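Local structure of glycosyl hydrolase, family 38 (Enterococcus faecalis, 5KBP) at residues D564-K576 and R752-T765. The protein probably hydrolyses alpha-mannosidic linkages as a family 38 glycoside hydrolase, and binds calcium. Sequence-based numbering, arbitrary orientation.
Sequences DTGDIGNEYIFFK and RCVGELGDWGYFAT
Arg752 carries this contact: from strand 745-753 its guanidinium reaches into the hairpin-like loop that follows strand 555-566. Both strands belong to one antiparallel sheet of the family 38 C-terminal region, with strand 672-679 between them. Arg752 NH2 donates to Asp567 OD2 at 2.8 Å, using the syn lone pair of the carboxylate, and the two planes are turned 44° apart in this salt bridge. NH1 and NH2 together grip one carbonyl oxygen end-on, close to the guanidinium plane, with Arg752 NH2 to Asn570 O at 2.9 Å; NH2 adds a weak bond to Ile573 O. The bend at chi3 (71°) turns the guanidinium to these acceptors, while the aliphatic Arg752 CD lies 3.9 Å from Phe574 CB; ring and guanidinium stand almost perpendicular (89°). Ser301 and Asn298 take bonds from NE and NH1, tying in a further part of the chain.

Asp567 and Asn570 suit the loop because OD1 of each accepts two backbone N-H groups, leaving Asp567 OD2 to the arginine. Asp567 OD1 makes an Asx turn with Gly569 N and also binds Phe575 N, the two donors arriving from opposite faces. Asn570 OD1 takes Tyr572 N and Ile573 N. Val754, a compact branched filler between polar groups, presses CG2 against Asn570 C at 3.5 Å, and its CG1 comes to 3.2 Å from Asp567 OD2.

Farther along, Glu571 N donates to Glu756 O, 3.2 Å away, with a weak bond to Leu757 O. The edge of the Tyr572 ring meets Leu757, CE2 to CD2 3.8 Å, while Asp759 OD1 lies over one face. Gly758 CA packs 3.7 Å from Asn570 ND2, at backbone angles that glycine tolerates, and opens the type II' turn to Gly761. Glu571 and Glu756 direct their carboxylates to Arg303 and Arg633.

This is structural packing away from the calcium site: one buried arginine pairs its charge with Asp567 and binds several carbonyls, which probably favours its protonated form and holds loop 567-576 to strand 745-753.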
# COMPACT_ATOMS: atom_id res chain seq x y z
N ASP A 564 -28.29 8.96 -15.41
CA ASP A 564 -26.89 9.21 -15.72
C ASP A 564 -26.77 10.51 -16.50
O ASP A 564 -27.50 10.72 -17.48
CB ASP A 564 -26.28 8.06 -16.52
CG ASP A 564 -24.80 8.27 -16.81
OD1 ASP A 564 -23.97 7.92 -15.95
OD2 ASP A 564 -24.48 8.80 -17.90
N THR A 565 -25.87 11.38 -16.06
CA THR A 565 -25.57 12.63 -16.75
C THR A 565 -24.06 12.76 -16.90
O THR A 565 -23.29 12.06 -16.24
CB THR A 565 -26.12 13.85 -16.00
OG1 THR A 565 -25.38 14.05 -14.79
CG2 THR A 565 -27.59 13.66 -15.66
N GLY A 566 -23.65 13.67 -17.78
CA GLY A 566 -22.24 13.96 -17.92
C GLY A 566 -21.70 14.75 -16.75
O GLY A 566 -22.43 15.38 -15.98
N ASP A 567 -20.38 14.71 -16.61
CA ASP A 567 -19.71 15.47 -15.56
C ASP A 567 -18.34 15.88 -16.08
O ASP A 567 -17.47 15.03 -16.28
CB ASP A 567 -19.59 14.66 -14.27
CG ASP A 567 -18.91 15.43 -13.16
OD1 ASP A 567 -18.80 16.67 -13.26
OD2 ASP A 567 -18.49 14.80 -12.16
N ILE A 568 -18.16 17.18 -16.31
CA ILE A 568 -16.90 17.71 -16.81
C ILE A 568 -16.26 18.58 -15.74
O ILE A 568 -15.60 19.58 -16.04
CB ILE A 568 -17.09 18.49 -18.12
CG1 ILE A 568 -18.14 19.59 -17.94
CG2 ILE A 568 -17.50 17.54 -19.25
CD1 ILE A 568 -18.34 20.45 -19.17
N GLY A 569 -16.46 18.20 -14.48
CA GLY A 569 -15.85 18.92 -13.37
C GLY A 569 -14.53 18.33 -12.95
O GLY A 569 -13.63 18.12 -13.77
N ASN A 570 -14.39 18.06 -11.65
CA ASN A 570 -13.16 17.49 -11.10
C ASN A 570 -13.52 16.67 -9.87
O ASN A 570 -14.70 16.44 -9.57
CB ASN A 570 -12.14 18.60 -10.80
CG ASN A 570 -12.75 19.74 -10.01
OD1 ASN A 570 -13.50 19.53 -9.06
ND2 ASN A 570 -12.42 20.97 -10.41
N GLU A 571 -12.49 16.23 -9.13
CA GLU A 571 -12.72 15.46 -7.92
C GLU A 571 -13.40 16.27 -6.83
O GLU A 571 -13.96 15.69 -5.89
CB GLU A 571 -11.40 14.89 -7.41
CG GLU A 571 -10.64 14.08 -8.45
CD GLU A 571 -9.43 13.37 -7.87
OE1 GLU A 571 -9.37 12.12 -7.97
OE2 GLU A 571 -8.55 14.05 -7.32
N TYR A 572 -13.38 17.60 -6.93
CA TYR A 572 -14.02 18.46 -5.95
C TYR A 572 -15.47 18.78 -6.30
O TYR A 572 -16.33 18.80 -5.42
CB TYR A 572 -13.26 19.78 -5.80
CG TYR A 572 -11.92 19.68 -5.10
CD1 TYR A 572 -11.84 19.79 -3.71
CD2 TYR A 572 -10.75 19.50 -5.81
CE1 TYR A 572 -10.63 19.71 -3.06
CE2 TYR A 572 -9.53 19.42 -5.16
CZ TYR A 572 -9.47 19.52 -3.79
OH TYR A 572 -8.26 19.44 -3.14
N ILE A 573 -15.75 19.05 -7.57
CA ILE A 573 -17.00 19.68 -7.99
C ILE A 573 -17.60 18.93 -9.16
O ILE A 573 -16.89 18.52 -10.09
CB ILE A 573 -16.76 21.17 -8.36
CG1 ILE A 573 -16.14 21.92 -7.18
CG2 ILE A 573 -18.06 21.83 -8.80
CD1 ILE A 573 -15.85 23.37 -7.47
N PHE A 574 -18.92 18.73 -9.11
CA PHE A 574 -19.68 18.19 -10.23
C PHE A 574 -20.19 19.34 -11.09
O PHE A 574 -20.63 20.37 -10.57
CB PHE A 574 -20.85 17.34 -9.73
CG PHE A 574 -21.88 17.04 -10.78
CD1 PHE A 574 -21.73 15.97 -11.64
CD2 PHE A 574 -23.03 17.82 -10.90
CE1 PHE A 574 -22.68 15.69 -12.61
CE2 PHE A 574 -23.98 17.54 -11.87
CZ PHE A 574 -23.80 16.47 -12.72
N PHE A 575 -20.14 19.15 -12.41
CA PHE A 575 -20.67 20.14 -13.33
C PHE A 575 -21.16 19.43 -14.58
O PHE A 575 -20.36 18.84 -15.32
CB PHE A 575 -19.62 21.19 -13.68
CG PHE A 575 -20.14 22.29 -14.58
CD1 PHE A 575 -20.88 23.33 -14.06
CD2 PHE A 575 -19.89 22.27 -15.94
CE1 PHE A 575 -21.36 24.34 -14.87
CE2 PHE A 575 -20.37 23.27 -16.76
CZ PHE A 575 -21.11 24.31 -16.23
N LYS A 576 -22.46 19.48 -14.81
CA LYS A 576 -23.05 18.86 -16.00
C LYS A 576 -22.77 19.72 -17.22
O LYS A 576 -22.91 20.95 -17.16
CB LYS A 576 -24.56 18.69 -15.81
CG LYS A 576 -25.26 18.02 -16.98
CD LYS A 576 -26.77 18.06 -16.79
CE LYS A 576 -27.29 19.49 -16.73
NZ LYS A 576 -28.77 19.54 -16.56
N ARG A 752 -19.44 8.75 -9.36
CA ARG A 752 -19.14 9.96 -10.13
C ARG A 752 -17.72 9.86 -10.64
O ARG A 752 -16.79 9.64 -9.86
CB ARG A 752 -19.33 11.22 -9.28
CG ARG A 752 -19.26 12.51 -10.07
CD ARG A 752 -19.61 13.72 -9.21
NE ARG A 752 -18.57 14.03 -8.24
CZ ARG A 752 -17.55 14.84 -8.48
NH1 ARG A 752 -16.65 15.07 -7.54
NH2 ARG A 752 -17.44 15.43 -9.66
N CYS A 753 -17.55 10.03 -11.95
CA CYS A 753 -16.28 9.76 -12.63
C CYS A 753 -15.77 11.03 -13.28
O CYS A 753 -16.46 11.64 -14.11
CB CYS A 753 -16.47 8.66 -13.67
SG CYS A 753 -17.43 7.24 -13.07
N VAL A 754 -14.55 11.43 -12.92
CA VAL A 754 -13.89 12.61 -13.48
C VAL A 754 -12.45 12.23 -13.83
O VAL A 754 -11.97 11.14 -13.51
CB VAL A 754 -13.92 13.81 -12.52
CG1 VAL A 754 -15.33 14.36 -12.41
CG2 VAL A 754 -13.39 13.40 -11.15
N GLY A 755 -11.76 13.15 -14.50
CA GLY A 755 -10.43 12.86 -15.00
C GLY A 755 -9.31 13.71 -14.46
O GLY A 755 -8.14 13.47 -14.77
N GLU A 756 -9.63 14.72 -13.65
CA GLU A 756 -8.62 15.63 -13.12
C GLU A 756 -8.88 15.90 -11.65
O GLU A 756 -10.00 15.78 -11.16
CB GLU A 756 -8.60 16.96 -13.88
CG GLU A 756 -9.89 17.75 -13.77
CD GLU A 756 -9.72 19.20 -14.17
OE1 GLU A 756 -8.56 19.64 -14.34
OE2 GLU A 756 -10.74 19.91 -14.32
N LEU A 757 -7.80 16.26 -10.94
CA LEU A 757 -7.93 16.65 -9.54
C LEU A 757 -8.66 17.98 -9.41
O LEU A 757 -9.67 18.08 -8.69
CB LEU A 757 -6.54 16.72 -8.89
CG LEU A 757 -6.39 17.03 -7.39
CD1 LEU A 757 -5.11 16.41 -6.86
CD2 LEU A 757 -6.39 18.53 -7.10
N GLY A 758 -8.17 19.01 -10.09
CA GLY A 758 -8.78 20.32 -10.05
C GLY A 758 -8.00 21.32 -9.21
O GLY A 758 -6.76 21.29 -9.18
N ASP A 759 -8.72 22.23 -8.55
CA ASP A 759 -8.17 23.18 -7.59
C ASP A 759 -7.16 24.08 -8.29
O ASP A 759 -7.53 24.71 -9.30
CB ASP A 759 -7.63 22.41 -6.38
CG ASP A 759 -7.46 23.28 -5.15
OD1 ASP A 759 -8.45 23.47 -4.41
OD2 ASP A 759 -6.33 23.78 -4.93
N TRP A 760 -5.91 24.18 -7.84
CA TRP A 760 -5.00 25.23 -8.26
C TRP A 760 -4.19 24.89 -9.51
O TRP A 760 -3.33 25.68 -9.90
CB TRP A 760 -4.03 25.58 -7.12
CG TRP A 760 -3.16 24.43 -6.68
CD1 TRP A 760 -3.48 23.47 -5.76
CD2 TRP A 760 -1.83 24.13 -7.12
NE1 TRP A 760 -2.43 22.59 -5.62
CE2 TRP A 760 -1.41 22.98 -6.44
CE3 TRP A 760 -0.96 24.74 -8.04
CZ2 TRP A 760 -0.15 22.41 -6.64
CZ3 TRP A 760 0.29 24.17 -8.23
CH2 TRP A 760 0.68 23.02 -7.54
N GLY A 761 -4.45 23.76 -10.15
CA GLY A 761 -3.68 23.42 -11.33
C GLY A 761 -4.31 22.28 -12.10
O GLY A 761 -5.45 21.89 -11.84
N TYR A 762 -3.55 21.76 -13.06
CA TYR A 762 -3.97 20.60 -13.84
C TYR A 762 -3.22 19.37 -13.34
O TYR A 762 -2.00 19.29 -13.45
CB TYR A 762 -3.70 20.81 -15.33
CG TYR A 762 -3.86 19.55 -16.15
CD1 TYR A 762 -5.09 18.91 -16.22
CD2 TYR A 762 -2.79 19.00 -16.84
CE1 TYR A 762 -5.24 17.75 -16.97
CE2 TYR A 762 -2.93 17.85 -17.58
CZ TYR A 762 -4.16 17.22 -17.64
OH TYR A 762 -4.31 16.07 -18.38
N PHE A 763 -3.97 18.42 -12.79
CA PHE A 763 -3.43 17.14 -12.33
C PHE A 763 -4.34 16.05 -12.86
O PHE A 763 -5.43 15.82 -12.33
CB PHE A 763 -3.33 17.09 -10.81
CG PHE A 763 -2.54 18.22 -10.21
CD1 PHE A 763 -3.16 19.40 -9.84
CD2 PHE A 763 -1.17 18.09 -10.00
CE1 PHE A 763 -2.44 20.44 -9.29
CE2 PHE A 763 -0.45 19.13 -9.45
CZ PHE A 763 -1.08 20.30 -9.10
N ALA A 764 -3.90 15.38 -13.92
CA ALA A 764 -4.69 14.30 -14.51
C ALA A 764 -4.80 13.14 -13.53
O ALA A 764 -3.80 12.68 -12.97
CB ALA A 764 -4.05 13.83 -15.82
N THR A 765 -6.03 12.68 -13.31
CA THR A 765 -6.33 11.57 -12.41
C THR A 765 -7.23 10.59 -13.15
O THR A 765 -8.45 10.56 -12.93
CB THR A 765 -6.98 12.05 -11.11
OG1 THR A 765 -8.11 12.88 -11.41
CG2 THR A 765 -5.98 12.85 -10.28